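Local coordinates for substrate-binding protein (PDB 6WPN) that probably binds a sugar or oligosaccharide in the periplasm of a marine cyanobacterium and delivers it to a membrane transporter, at residues Leu30-Leu35 against Asp47-Trp52; Pro238-Ser243 against Ile250-Ser255. All blocks are in the same frame, centred on the assembly; numbering follows the deposited sequence.

The two contacts lie in different parts of a fold that, by family, is expected to have two lobes with the ligand held between them. Contact 1 comes first along the chain and is complete before contact 2 begins. It sets the N-terminal strand 30-35 against helix 42-55. Contact 2 joins the 238-243 turn, just after helix 219-233, to helix 246-254. The centres are 35 Å apart and the nearest atoms about 14 Å, with no touch between them. Strand 30-35 is nevertheless linked through strands 87-90 and 295-303 to strand 137-149, which Tyr-253 of helix 246-254 touches. One contact thus joins sheet to helix, the other a loop to the helix after it, each within its own region.

Contact 1. Residues Leu30-Leu35 against Asp47-Trp52; sequences LQLWTL and DVLGSW
On the helix that faces Leu-30 and Leu-32 through Trp-52 and Leu-49, the carbonyl oxygen Asp-47 O is gripped twice by a single residue. Ser-51 N donates to Asp-47 O at 2.7 Å, the normal helical bond, and Ser-51 OG adds a second at 3.0 Å to the same oxygen. The hydroxyl comes from above the carbonyl plane, 41° out of it. Both bonds stay within the helix, on a part of it away from the strand, and what meets the strand is purely apolar. A branch methyl of Leu-30, CD1, lies 4.0 Å from Trp-52 CZ2, on the six-membered part of the indole; the leucine side chain crosses the tryptophan side chain at about a right angle. Trp-52 reaches it with CG placed anti to the backbone N (chi1 169°), while NE1 gives its hydrogen to Ala-59 O and His-56 stacks on the ring. These two partners should restrict its rotation. One turn away, Leu-32 CD2 meets Leu-49 CD2 methyl to methyl at 4.1 Å, the two side chains slanting past each other.

Strand 30-35 runs parallel to strand 61-66, and helix 42-55 joins them in a beta-alpha-beta crossover, so these leucines and the indole belong to the sheet-helix interface of that unit. Val-61 also touches Leu-32 and Trp-52. With the indole N-H satisfied at Ala-59, the buried interface itself rests on dispersion and exclusion of water, without directional bonds between strand and helix.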
loop_
_atom_site.group_PDB
_atom_site.type_symbol
_atom_site.label_atom_id
_atom_site.label_comp_id
_atom_site.label_asym_id
_atom_site.label_seq_id
_atom_site.Cartn_x
_atom_site.Cartn_y
_atom_site.Cartn_z
ATOM N N LEU A 30 -2.948 20.915 -18.776
ATOM C CA LEU A 30 -3.451 19.988 -17.775
ATOM C C LEU A 30 -2.504 19.964 -16.585
ATOM O O LEU A 30 -1.292 20.134 -16.731
ATOM C CB LEU A 30 -3.582 18.581 -18.361
ATOM C CG LEU A 30 -4.504 18.442 -19.571
ATOM C CD1 LEU A 30 -4.311 17.094 -20.251
ATOM C CD2 LEU A 30 -5.949 18.632 -19.161
ATOM N N GLN A 31 -3.065 19.771 -15.399
ATOM C CA GLN A 31 -2.275 19.607 -14.186
ATOM C C GLN A 31 -2.432 18.178 -13.685
ATOM O O GLN A 31 -3.552 17.731 -13.414
ATOM C CB GLN A 31 -2.665 20.618 -13.107
ATOM C CG GLN A 31 -2.344 22.059 -13.426
ATOM C CD GLN A 31 -2.827 23.003 -12.338
ATOM O OE1 GLN A 31 -3.767 22.690 -11.600
ATOM N NE2 GLN A 31 -2.178 24.154 -12.221
ATOM N N LEU A 32 -1.313 17.465 -13.584
ATOM C CA LEU A 32 -1.280 16.094 -13.092
ATOM C C LEU A 32 -0.772 16.089 -11.657
ATOM O O LEU A 32 0.224 16.748 -11.345
ATOM C CB LEU A 32 -0.384 15.219 -13.970
ATOM C CG LEU A 32 -0.035 13.829 -13.430
ATOM C CD1 LEU A 32 -1.247 12.901 -13.445
ATOM C CD2 LEU A 32 1.112 13.233 -14.219
ATOM N N TRP A 33 -1.472 15.362 -10.790
ATOM C CA TRP A 33 -1.126 15.246 -9.378
ATOM C C TRP A 33 -0.785 13.792 -9.083
ATOM O O TRP A 33 -1.631 12.910 -9.257
ATOM C CB TRP A 33 -2.290 15.698 -8.494
ATOM C CG TRP A 33 -2.488 17.180 -8.417
ATOM C CD1 TRP A 33 -2.011 18.124 -9.282
ATOM C CD2 TRP A 33 -3.258 17.888 -7.438
ATOM N NE1 TRP A 33 -2.417 19.377 -8.888
ATOM C CE2 TRP A 33 -3.189 19.260 -7.761
ATOM C CE3 TRP A 33 -3.993 17.497 -6.315
ATOM C CZ2 TRP A 33 -3.826 20.241 -7.003
ATOM C CZ3 TRP A 33 -4.623 18.471 -5.563
ATOM C CH2 TRP A 33 -4.538 19.827 -5.910
ATOM N N THR A 34 0.440 13.542 -8.629
ATOM C CA THR A 34 0.875 12.195 -8.285
ATOM C C THR A 34 1.247 12.134 -6.808
ATOM O O THR A 34 1.475 13.159 -6.161
ATOM C CB THR A 34 2.069 11.737 -9.142
ATOM O OG1 THR A 34 3.165 12.645 -8.972
ATOM C CG2 THR A 34 1.683 11.686 -10.609
ATOM N N LEU A 35 1.319 10.911 -6.287
ATOM C CA LEU A 35 1.532 10.666 -4.865
ATOM C C LEU A 35 2.906 10.058 -4.630
ATOM O O LEU A 35 3.202 8.974 -5.146
ATOM C CB LEU A 35 0.454 9.735 -4.311
ATOM C CG LEU A 35 -0.956 10.303 -4.300
ATOM C CD1 LEU A 35 -1.900 9.372 -3.556
ATOM C CD2 LEU A 35 -0.933 11.680 -3.678
ATOM N N ASP A 47 10.254 11.870 -19.224
ATOM C CA ASP A 47 10.164 11.348 -20.584
ATOM C C ASP A 47 8.718 11.122 -21.018
ATOM O O ASP A 47 8.329 11.528 -22.119
ATOM C CB ASP A 47 10.964 10.053 -20.711
ATOM C CG ASP A 47 11.141 9.626 -22.158
ATOM O OD1 ASP A 47 11.969 10.243 -22.862
ATOM O OD2 ASP A 47 10.444 8.684 -22.597
ATOM N N VAL A 48 7.918 10.443 -20.188
ATOM C CA VAL A 48 6.556 10.087 -20.590
ATOM C C VAL A 48 5.707 11.341 -20.783
ATOM O O VAL A 48 4.967 11.465 -21.768
ATOM C CB VAL A 48 5.920 9.107 -19.583
ATOM C CG1 VAL A 48 5.842 9.701 -18.183
ATOM C CG2 VAL A 48 4.541 8.687 -20.065
ATOM N N LEU A 49 5.778 12.279 -19.836
ATOM C CA LEU A 49 5.065 13.539 -20.007
ATOM C C LEU A 49 5.622 14.317 -21.191
ATOM O O LEU A 49 4.875 14.995 -21.906
ATOM C CB LEU A 49 5.134 14.370 -18.729
ATOM C CG LEU A 49 4.494 13.743 -17.489
ATOM C CD1 LEU A 49 4.489 14.744 -16.350
ATOM C CD2 LEU A 49 3.085 13.231 -17.777
ATOM N N GLY A 50 6.941 14.250 -21.394
ATOM C CA GLY A 50 7.523 14.820 -22.601
ATOM C C GLY A 50 6.931 14.215 -23.859
ATOM O O GLY A 50 6.597 14.927 -24.809
ATOM N N SER A 51 6.806 12.884 -23.885
ATOM C CA SER A 51 6.146 12.224 -25.008
ATOM C C SER A 51 4.710 12.709 -25.154
ATOM O O SER A 51 4.251 12.977 -26.270
ATOM C CB SER A 51 6.189 10.708 -24.834
ATOM O OG SER A 51 7.525 10.244 -24.765
ATOM N N TRP A 52 3.987 12.829 -24.038
ATOM C CA TRP A 52 2.635 13.373 -24.087
ATOM C C TRP A 52 2.624 14.775 -24.683
ATOM O O TRP A 52 1.790 15.089 -25.541
ATOM C CB TRP A 52 2.021 13.383 -22.688
ATOM C CG TRP A 52 0.752 14.163 -22.646
ATOM C CD1 TRP A 52 0.616 15.491 -22.356
ATOM C CD2 TRP A 52 -0.564 13.681 -22.942
ATOM N NE1 TRP A 52 -0.704 15.862 -22.437
ATOM C CE2 TRP A 52 -1.451 14.771 -22.795
ATOM C CE3 TRP A 52 -1.082 12.434 -23.309
ATOM C CZ2 TRP A 52 -2.823 14.650 -23.000
ATOM C CZ3 TRP A 52 -2.448 12.315 -23.513
ATOM C CH2 TRP A 52 -3.302 13.418 -23.357
#

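Contact 2. Residues Pro238-Ser243 against Ile250-Ser255; sequences PREVVS and IELYQS
Leu-252 reaches across from its helix toward Pro-238 and Glu-240. Its CB leaves the backbone in the direction of the turn but is itself too distant to touch it. With CG anti to the carbonyl carbon (chi1 -73°), the branch point comes to 4.4 Å between Leu-252 CG and Glu-240 OE2, and CD1 lies nearer still. Across the contact this methyl meets Glu-240 OE2 at 3.8 Å and, on the pyrrolidine ring, Pro-238 CG at 4.3 Å. The other methyl, CD2, stays a little farther from the same carboxylate, 4.2 Å from Glu-240 OE2. The leucine also packs on Phe-185, which touches Pro-238 as well, so one aromatic side chain is shared by both apolar partners.

In this bacterial extracellular solute-binding protein the loop that follows helix 219-233, with a 3-10 segment at 239-241, folds back on helix 246-254. Both Pro-238 and Glu-240 are directed toward that helix; within the turn Val-241 N donates to Pro-238 O at 3.2 Å.

Glu-240 approaches Leu-252 from the opposite direction. Its CG sits between the backbone N and the carbonyl carbon (chi1 63°), and the chain then bends at chi2, -97°, which turns the carboxylate toward the leucine. The charge is not met by the methyl: OE2 forms a salt bridge with Arg-248 NE, from the turn of helix just before Leu-252. Arg-248 NH1 in turn pairs with Glu-251 OE1, leaving the two carboxylate oxygens, Glu-240 OE2 and Glu-251 OE1, 6.7 Å apart; the guanidinium probably offsets their mutual repulsion.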
loop_
_atom_site.group_PDB
_atom_site.type_symbol
_atom_site.label_atom_id
_atom_site.label_comp_id
_atom_site.label_asym_id
_atom_site.label_seq_id
_atom_site.Cartn_x
_atom_site.Cartn_y
_atom_site.Cartn_z
ATOM N N PRO A 238 9.698 -3.409 18.780
ATOM C CA PRO A 238 10.455 -2.195 19.115
ATOM C C PRO A 238 9.550 -1.191 19.812
ATOM O O PRO A 238 8.374 -1.048 19.469
ATOM C CB PRO A 238 10.927 -1.679 17.751
ATOM C CG PRO A 238 10.871 -2.875 16.841
ATOM C CD PRO A 238 9.712 -3.698 17.335
ATOM N N ARG A 239 10.096 -0.508 20.816
ATOM C CA ARG A 239 9.262 0.399 21.593
ATOM C C ARG A 239 8.734 1.551 20.749
ATOM O O ARG A 239 7.667 2.096 21.046
ATOM C CB ARG A 239 10.033 0.948 22.790
ATOM C CG ARG A 239 10.231 -0.030 23.920
ATOM C CD ARG A 239 11.025 0.646 25.017
ATOM N NE ARG A 239 11.263 -0.213 26.169
ATOM C CZ ARG A 239 12.096 0.092 27.160
ATOM N NH1 ARG A 239 12.255 -0.743 28.178
ATOM N NH2 ARG A 239 12.774 1.233 27.125
ATOM N N GLU A 240 9.434 1.906 19.672
ATOM C CA GLU A 240 9.059 3.067 18.882
ATOM C C GLU A 240 8.019 2.754 17.817
ATOM O O GLU A 240 7.761 3.606 16.961
ATOM C CB GLU A 240 10.296 3.699 18.231
ATOM C CG GLU A 240 11.039 2.803 17.240
ATOM C CD GLU A 240 12.231 2.086 17.860
ATOM O OE1 GLU A 240 12.197 1.802 19.078
ATOM O OE2 GLU A 240 13.211 1.821 17.124
ATOM N N VAL A 241 7.403 1.568 17.852
ATOM C CA VAL A 241 6.296 1.326 16.936
ATOM C C VAL A 241 5.103 2.203 17.286
ATOM O O VAL A 241 4.295 2.520 16.407
ATOM C CB VAL A 241 5.873 -0.158 16.917
ATOM C CG1 VAL A 241 6.994 -1.043 16.371
ATOM C CG2 VAL A 241 5.451 -0.612 18.294
ATOM N N VAL A 242 4.991 2.639 18.547
ATOM C CA VAL A 242 3.898 3.522 18.946
ATOM C C VAL A 242 4.149 4.969 18.567
ATOM O O VAL A 242 3.248 5.804 18.721
ATOM C CB VAL A 242 3.615 3.451 20.459
ATOM C CG1 VAL A 242 3.190 2.038 20.860
ATOM C CG2 VAL A 242 4.828 3.910 21.258
ATOM N N SER A 243 5.344 5.301 18.086
ATOM C CA SER A 243 5.666 6.689 17.814
ATOM C C SER A 243 6.343 6.938 16.471
ATOM O O SER A 243 6.428 8.102 16.062
ATOM C CB SER A 243 6.549 7.257 18.933
ATOM O OG SER A 243 7.802 6.616 18.948
ATOM N N ILE A 250 12.578 0.754 8.044
ATOM C CA ILE A 250 13.601 0.801 7.003
ATOM C C ILE A 250 14.975 1.006 7.624
ATOM O O ILE A 250 15.933 0.289 7.311
ATOM C CB ILE A 250 13.265 1.919 5.997
ATOM C CG1 ILE A 250 12.196 1.452 5.003
ATOM C CG2 ILE A 250 14.517 2.501 5.353
ATOM C CD1 ILE A 250 11.554 2.586 4.225
ATOM N N GLU A 251 15.076 1.972 8.538
ATOM C CA GLU A 251 16.351 2.274 9.180
ATOM C C GLU A 251 16.853 1.102 10.015
ATOM O O GLU A 251 18.058 0.831 10.056
ATOM C CB GLU A 251 16.198 3.518 10.051
ATOM C CG GLU A 251 17.476 3.971 10.726
ATOM C CD GLU A 251 17.279 5.247 11.534
ATOM O OE1 GLU A 251 16.332 5.288 12.349
ATOM O OE2 GLU A 251 18.070 6.203 11.358
ATOM N N LEU A 252 15.945 0.390 10.684
ATOM C CA LEU A 252 16.373 -0.709 11.541
ATOM C C LEU A 252 16.857 -1.892 10.713
ATOM O O LEU A 252 17.824 -2.567 11.090
ATOM C CB LEU A 252 15.235 -1.136 12.474
ATOM C CG LEU A 252 14.866 -0.212 13.642
ATOM C CD1 LEU A 252 13.674 -0.771 14.392
ATOM C CD2 LEU A 252 16.040 -0.007 14.596
ATOM N N TYR A 253 16.201 -2.158 9.582
ATOM C CA TYR A 253 16.631 -3.267 8.741
ATOM C C TYR A 253 18.000 -2.994 8.127
ATOM O O TYR A 253 18.866 -3.880 8.106
ATOM C CB TYR A 253 15.593 -3.547 7.653
ATOM C CG TYR A 253 15.853 -4.842 6.926
ATOM C CD1 TYR A 253 15.382 -6.046 7.437
ATOM C CD2 TYR A 253 16.574 -4.870 5.737
ATOM C CE1 TYR A 253 15.616 -7.240 6.785
ATOM C CE2 TYR A 253 16.811 -6.059 5.078
ATOM C CZ TYR A 253 16.333 -7.241 5.608
ATOM O OH TYR A 253 16.566 -8.429 4.963
ATOM N N GLN A 254 18.223 -1.772 7.634
ATOM C CA GLN A 254 19.515 -1.442 7.043
ATOM C C GLN A 254 20.635 -1.443 8.070
ATOM O O GLN A 254 21.808 -1.527 7.694
ATOM C CB GLN A 254 19.453 -0.078 6.352
ATOM C CG GLN A 254 18.489 -0.015 5.176
ATOM C CD GLN A 254 18.544 1.314 4.448
ATOM O OE1 GLN A 254 19.161 2.270 4.920
ATOM N NE2 GLN A 254 17.891 1.385 3.294
ATOM N N SER A 255 20.306 -1.361 9.352
ATOM C CA SER A 255 21.301 -1.444 10.408
ATOM C C SER A 255 21.529 -2.870 10.882
ATOM O O SER A 255 22.395 -3.094 11.736
ATOM C CB SER A 255 20.883 -0.576 11.600
ATOM O OG SER A 255 20.657 0.761 11.199
#